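LPXTG family cell surface protein Fms2 (Enterococcus faecium DO, PDB 5FCE) is a wall-anchored surface adhesin whose ligand-binding region, the part described here, probably attaches the bacterium to host ligands. Local coordinates at residues 2-7 and 28-33; 39-44 and 90-95. All coordinates share one frame; numbering follows the deposited sequence.

Overall arrangement
The two contacts sit at different depths of the flattened barrel. Contact 2 (39-44 with 90-95) is core: a regular antiparallel pair of central strands of the four-stranded sheet, with apolar side chains on the Leu-41/Leu-92 face, and Thr-42 and Asp-91 beside Val-40 and Ile-93 on the other. Contact 1 (2-7 with 28-33), about 16 Å away between centres, lies nearer the surface; it has a single antiparallel bridge, Phe-6 with Pro-28, and is otherwise mostly loop or turn. There side-chain amide and ammonium groups do much of the bonding. The two meet where Phe-6 packs on Val-94, CE2 to CG1 3.9 Å, and strand 32-34 leads directly into strand 36-42.

Contact 1: residues 2-7 and 28-33; sequences ENLSFT and PNKSVN
Four hydrogen bonds tie the N-terminal segment 2-7 to 28-33, and three of them belong to Asn-29, two through its side-chain amide and one through its backbone N. Its CG sits between backbone N and carbonyl carbon (chi1 69°), which turns the amide toward the other segment. Asn-29 OD1 accepts a nearly straight bond from Ser-5 N at 2.8 Å, the donor lying above the carbonyl plane, while Asn-29 ND2 gives to Asn-3 O at 3.2 Å, close to the amide plane. Asn-29 N closes the group on Ser-5 O, 3.0 Å, approaching almost along the C=O axis. The amide is thus held at both ends by backbone. Phe-6 and Pro-28 form an antiparallel non-hydrogen-bonded pair at the edge of the mixed sheet of the immunoglobulin-like family region, where strand 6-7 runs against the end of strand 21-28. A charged group adds the fourth bond: the Lys-30 chain, bent at chi3 (-61°), brings NZ to Glu-2 O at 3.0 Å, and its CD passes beside Leu-4 N. Apolar contacts lie on the inner side. Leu-4, with CG anti to its backbone N, sets CD1 among Pro-28 CB, Lys-30 CG and Val-32 CG2. The Phe-6 ring meets Pro-28 obliquely, CE1 to CB 3.7 Å, and Trp-65 packs edge-to-face with the same ring.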
loop_
_atom_site.group_PDB
_atom_site.type_symbol
_atom_site.label_atom_id
_atom_site.label_comp_id
_atom_site.label_asym_id
_atom_site.label_seq_id
_atom_site.Cartn_x
_atom_site.Cartn_y
_atom_site.Cartn_z
ATOM N N GLU A 2 -18.444 11.694 -2.228
ATOM C CA GLU A 2 -17.319 11.709 -1.292
ATOM C C GLU A 2 -16.120 10.905 -1.815
ATOM O O GLU A 2 -16.291 9.808 -2.349
ATOM C CB GLU A 2 -17.758 11.168 0.069
ATOM C CG GLU A 2 -17.250 11.985 1.219
ATOM C CD GLU A 2 -17.471 11.323 2.562
ATOM O OE1 GLU A 2 -18.609 10.873 2.855
ATOM O OE2 GLU A 2 -16.490 11.265 3.330
ATOM N N ASN A 3 -14.912 11.441 -1.651
ATOM C CA ASN A 3 -13.708 10.764 -2.146
ATOM C C ASN A 3 -13.435 9.439 -1.435
ATOM O O ASN A 3 -13.501 9.361 -0.211
ATOM C CB ASN A 3 -12.465 11.648 -1.971
ATOM C CG ASN A 3 -12.456 12.860 -2.881
ATOM O OD1 ASN A 3 -13.103 12.878 -3.931
ATOM N ND2 ASN A 3 -11.700 13.883 -2.485
ATOM N N LEU A 4 -13.109 8.407 -2.210
ATOM C CA LEU A 4 -12.591 7.155 -1.648
ATOM C C LEU A 4 -11.311 7.386 -0.846
ATOM O O LEU A 4 -10.408 8.088 -1.302
ATOM C CB LEU A 4 -12.288 6.170 -2.778
ATOM C CG LEU A 4 -11.555 4.876 -2.417
ATOM C CD1 LEU A 4 -12.475 3.947 -1.661
ATOM C CD2 LEU A 4 -11.029 4.196 -3.694
ATOM N N SER A 5 -11.242 6.794 0.345
ATOM C CA SER A 5 -9.996 6.727 1.112
ATOM C C SER A 5 -9.868 5.368 1.776
ATOM O O SER A 5 -10.854 4.633 1.922
ATOM C CB SER A 5 -9.921 7.828 2.167
ATOM O OG SER A 5 -11.008 7.734 3.057
ATOM N N PHE A 6 -8.647 5.039 2.189
ATOM C CA PHE A 6 -8.375 3.772 2.867
ATOM C C PHE A 6 -7.726 4.010 4.221
ATOM O O PHE A 6 -6.880 4.897 4.368
ATOM C CB PHE A 6 -7.428 2.895 2.024
ATOM C CG PHE A 6 -7.984 2.502 0.684
ATOM C CD1 PHE A 6 -8.809 1.380 0.548
ATOM C CD2 PHE A 6 -7.675 3.246 -0.451
ATOM C CE1 PHE A 6 -9.319 1.016 -0.712
ATOM C CE2 PHE A 6 -8.190 2.900 -1.695
ATOM C CZ PHE A 6 -9.024 1.782 -1.824
ATOM N N THR A 7 -8.116 3.216 5.211
ATOM C CA THR A 7 -7.404 3.204 6.483
ATOM C C THR A 7 -6.662 1.877 6.557
ATOM O O THR A 7 -7.031 0.923 5.872
ATOM C CB THR A 7 -8.381 3.361 7.665
ATOM O OG1 THR A 7 -7.666 3.374 8.910
ATOM C CG2 THR A 7 -9.327 2.219 7.683
ATOM N N PRO A 28 -11.590 0.348 2.803
ATOM C CA PRO A 28 -12.121 1.524 2.108
ATOM C C PRO A 28 -13.244 2.178 2.895
ATOM O O PRO A 28 -13.915 1.501 3.683
ATOM C CB PRO A 28 -12.679 0.953 0.807
ATOM C CG PRO A 28 -12.932 -0.511 1.079
ATOM C CD PRO A 28 -12.057 -0.930 2.232
ATOM N N ASN A 29 -13.464 3.469 2.666
ATOM C CA ASN A 29 -14.533 4.181 3.355
ATOM C C ASN A 29 -15.860 4.087 2.606
ATOM O O ASN A 29 -16.921 4.392 3.155
ATOM C CB ASN A 29 -14.161 5.651 3.590
ATOM C CG ASN A 29 -14.110 6.462 2.301
ATOM O OD1 ASN A 29 -13.764 5.941 1.242
ATOM N ND2 ASN A 29 -14.448 7.746 2.392
ATOM N N LYS A 30 -15.789 3.650 1.355
ATOM C CA LYS A 30 -16.973 3.542 0.517
ATOM C C LYS A 30 -16.780 2.393 -0.448
ATOM O O LYS A 30 -15.662 1.899 -0.610
ATOM C CB LYS A 30 -17.202 4.846 -0.241
ATOM C CG LYS A 30 -16.070 5.213 -1.171
ATOM C CD LYS A 30 -16.333 6.546 -1.850
ATOM C CE LYS A 30 -17.603 6.492 -2.689
ATOM N NZ LYS A 30 -17.581 7.501 -3.787
ATOM N N SER A 31 -17.867 1.948 -1.065
ATOM C CA SER A 31 -17.793 0.868 -2.038
ATOM C C SER A 31 -17.519 1.448 -3.423
ATOM O O SER A 31 -18.227 2.351 -3.875
ATOM C CB SER A 31 -19.090 0.051 -2.051
ATOM O OG SER A 31 -19.281 -0.637 -0.832
ATOM N N VAL A 32 -16.485 0.933 -4.085
ATOM C CA VAL A 32 -16.069 1.403 -5.406
ATOM C C VAL A 32 -15.598 0.213 -6.219
ATOM O O VAL A 32 -14.817 -0.601 -5.732
ATOM C CB VAL A 32 -14.887 2.407 -5.317
ATOM C CG1 VAL A 32 -14.433 2.838 -6.720
ATOM C CG2 VAL A 32 -15.266 3.630 -4.510
ATOM N N ASN A 33 -16.060 0.111 -7.466
ATOM C CA ASN A 33 -15.472 -0.843 -8.397
ATOM C C ASN A 33 -14.556 -0.078 -9.357
ATOM O O ASN A 33 -14.982 0.907 -9.972
ATOM C CB ASN A 33 -16.556 -1.580 -9.201
ATOM C CG ASN A 33 -17.404 -2.501 -8.343
ATOM O OD1 ASN A 33 -16.918 -3.095 -7.383
ATOM N ND2 ASN A 33 -18.679 -2.623 -8.687
#

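Contact 2: residues 39-44 and 90-95; sequences AVLTYG and VDLIVF
Strands 39-42 and 91-95 run antiparallel, 161° between their directions and 4.7 Å apart at closest approach. Ala-39, Leu-41, Leu-92 and Val-94 share one face; Val-40, Thr-42, Asp-91 and Ile-93 share the other. On the first face Leu-41 is the main bump: with CG anti to its backbone N (chi1 -156°), it lays CD1 in the hollow between Val-90 CG1, 3.8 Å away, and Leu-92 CD1, 4.1 Å away. The latter methyl reaches back over the Val-40 carbonyl toward the small Ala-39. Beyond this face, Ile-22, Ile-24 and Val-26 of strand 21-28 cover the two leucines.

On the second face Thr-42 points its CG2 across to its neighbours, lying 4.0 Å from Asp-91 CB and also close to Ile-93 CD1. Val-40 offers CG2 to the edge of the Phe-95 ring, near the ring plane, at 4.1 Å from CE1. Met-100 and Ile-102 of strand 99-103 pack against Ile-93.

Two hydrogen-bonded pairs supply the ladder: Val-40 N to Ile-93 O is 2.8 Å, with Ile-93 N answering Val-40 O, and Thr-42 and Asp-91 exchange bonds in the same way. Thr-42 OG1, anti to its backbone N, accepts from Gly-44 N at 3.0 Å, an ST turn at the end of the strand, and also bonds to the carbonyls of Glu-52 and Lys-53. Asp-91 is a buried residue whose OD2 makes a salt bridge with Lys-89 and whose OD1 accepts from Asn-105 N, which would be expected to favour the ionised form.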
loop_
_atom_site.group_PDB
_atom_site.type_symbol
_atom_site.label_atom_id
_atom_site.label_comp_id
_atom_site.label_asym_id
_atom_site.label_seq_id
_atom_site.Cartn_x
_atom_site.Cartn_y
_atom_site.Cartn_z
ATOM N N ALA A 39 -1.175 0.470 -7.096
ATOM C CA ALA A 39 -0.858 0.819 -5.716
ATOM C C ALA A 39 0.650 0.949 -5.564
ATOM O O ALA A 39 1.398 0.074 -6.001
ATOM C CB ALA A 39 -1.411 -0.221 -4.776
ATOM N N VAL A 40 1.097 2.054 -4.972
ATOM C CA VAL A 40 2.528 2.330 -4.870
ATOM C C VAL A 40 2.901 2.597 -3.415
ATOM O O VAL A 40 2.348 3.497 -2.780
ATOM C CB VAL A 40 2.955 3.535 -5.750
ATOM C CG1 VAL A 40 4.441 3.830 -5.569
ATOM C CG2 VAL A 40 2.659 3.271 -7.218
ATOM N N LEU A 41 3.823 1.798 -2.879
ATOM C CA LEU A 41 4.350 2.043 -1.540
ATOM C C LEU A 41 5.588 2.934 -1.684
ATOM O O LEU A 41 6.493 2.627 -2.463
ATOM C CB LEU A 41 4.718 0.712 -0.894
ATOM C CG LEU A 41 4.774 0.556 0.618
ATOM C CD1 LEU A 41 3.492 1.046 1.275
ATOM C CD2 LEU A 41 5.029 -0.917 0.947
ATOM N N THR A 42 5.622 4.046 -0.961
ATOM C CA THR A 42 6.679 5.031 -1.176
ATOM C C THR A 42 7.216 5.570 0.144
ATOM O O THR A 42 6.512 5.543 1.159
ATOM C CB THR A 42 6.165 6.193 -2.064
ATOM O OG1 THR A 42 7.193 7.173 -2.233
ATOM C CG2 THR A 42 4.955 6.842 -1.430
ATOM N N TYR A 43 8.470 6.024 0.149
ATOM C CA TYR A 43 8.957 6.782 1.299
ATOM C C TYR A 43 9.125 8.275 1.009
ATOM O O TYR A 43 9.759 9.005 1.775
ATOM C CB TYR A 43 10.224 6.169 1.910
ATOM C CG TYR A 43 11.405 6.022 0.980
ATOM C CD1 TYR A 43 11.501 4.934 0.124
ATOM C CD2 TYR A 43 12.446 6.947 0.994
ATOM C CE1 TYR A 43 12.587 4.782 -0.722
ATOM C CE2 TYR A 43 13.545 6.803 0.162
ATOM C CZ TYR A 43 13.606 5.719 -0.692
ATOM O OH TYR A 43 14.685 5.565 -1.526
ATOM N N GLY A 44 8.535 8.730 -0.089
ATOM C CA GLY A 44 8.567 10.146 -0.414
ATOM C C GLY A 44 8.076 10.484 -1.810
ATOM O O GLY A 44 8.870 10.710 -2.726
ATOM N N VAL A 90 6.320 6.242 5.562
ATOM C CA VAL A 90 5.952 5.368 4.453
ATOM C C VAL A 90 4.492 5.624 4.122
ATOM O O VAL A 90 3.643 5.573 5.012
ATOM C CB VAL A 90 6.153 3.881 4.807
ATOM C CG1 VAL A 90 5.645 2.984 3.680
ATOM C CG2 VAL A 90 7.616 3.592 5.102
ATOM N N ASP A 91 4.204 5.918 2.856
ATOM C CA ASP A 91 2.828 6.131 2.420
ATOM C C ASP A 91 2.427 5.092 1.381
ATOM O O ASP A 91 3.288 4.547 0.673
ATOM C CB ASP A 91 2.647 7.520 1.789
ATOM C CG ASP A 91 2.886 8.658 2.765
ATOM O OD1 ASP A 91 2.710 8.471 3.982
ATOM O OD2 ASP A 91 3.254 9.761 2.303
ATOM N N LEU A 92 1.123 4.832 1.292
ATOM C CA LEU A 92 0.562 4.026 0.207
ATOM C C LEU A 92 -0.303 4.916 -0.670
ATOM O O LEU A 92 -1.235 5.561 -0.188
ATOM C CB LEU A 92 -0.282 2.871 0.763
ATOM C CG LEU A 92 -0.948 1.972 -0.282
ATOM C CD1 LEU A 92 0.091 1.075 -0.995
ATOM C CD2 LEU A 92 -2.081 1.139 0.351
ATOM N N ILE A 93 0.018 4.965 -1.954
ATOM C CA ILE A 93 -0.761 5.752 -2.896
ATOM C C ILE A 93 -1.563 4.780 -3.756
ATOM O O ILE A 93 -1.003 3.845 -4.338
ATOM C CB ILE A 93 0.171 6.618 -3.769
ATOM C CG1 ILE A 93 1.011 7.549 -2.886
ATOM C CG2 ILE A 93 -0.629 7.467 -4.778
ATOM C CD1 ILE A 93 1.983 8.429 -3.691
ATOM N N VAL A 94 -2.875 4.970 -3.804
ATOM C CA VAL A 94 -3.727 4.102 -4.610
ATOM C C VAL A 94 -4.334 4.892 -5.744
ATOM O O VAL A 94 -5.116 5.828 -5.517
ATOM C CB VAL A 94 -4.855 3.464 -3.797
ATOM C CG1 VAL A 94 -5.648 2.501 -4.676
ATOM C CG2 VAL A 94 -4.275 2.714 -2.615
ATOM N N PHE A 95 -3.943 4.520 -6.957
ATOM C CA PHE A 95 -4.524 5.094 -8.166
ATOM C C PHE A 95 -5.650 4.185 -8.620
ATOM O O PHE A 95 -5.497 2.961 -8.618
ATOM C CB PHE A 95 -3.464 5.163 -9.269
ATOM C CG PHE A 95 -2.284 6.027 -8.932
ATOM C CD1 PHE A 95 -1.129 5.467 -8.396
ATOM C CD2 PHE A 95 -2.319 7.394 -9.167
ATOM C CE1 PHE A 95 -0.036 6.257 -8.097
ATOM C CE2 PHE A 95 -1.230 8.193 -8.864
ATOM C CZ PHE A 95 -0.083 7.622 -8.329
#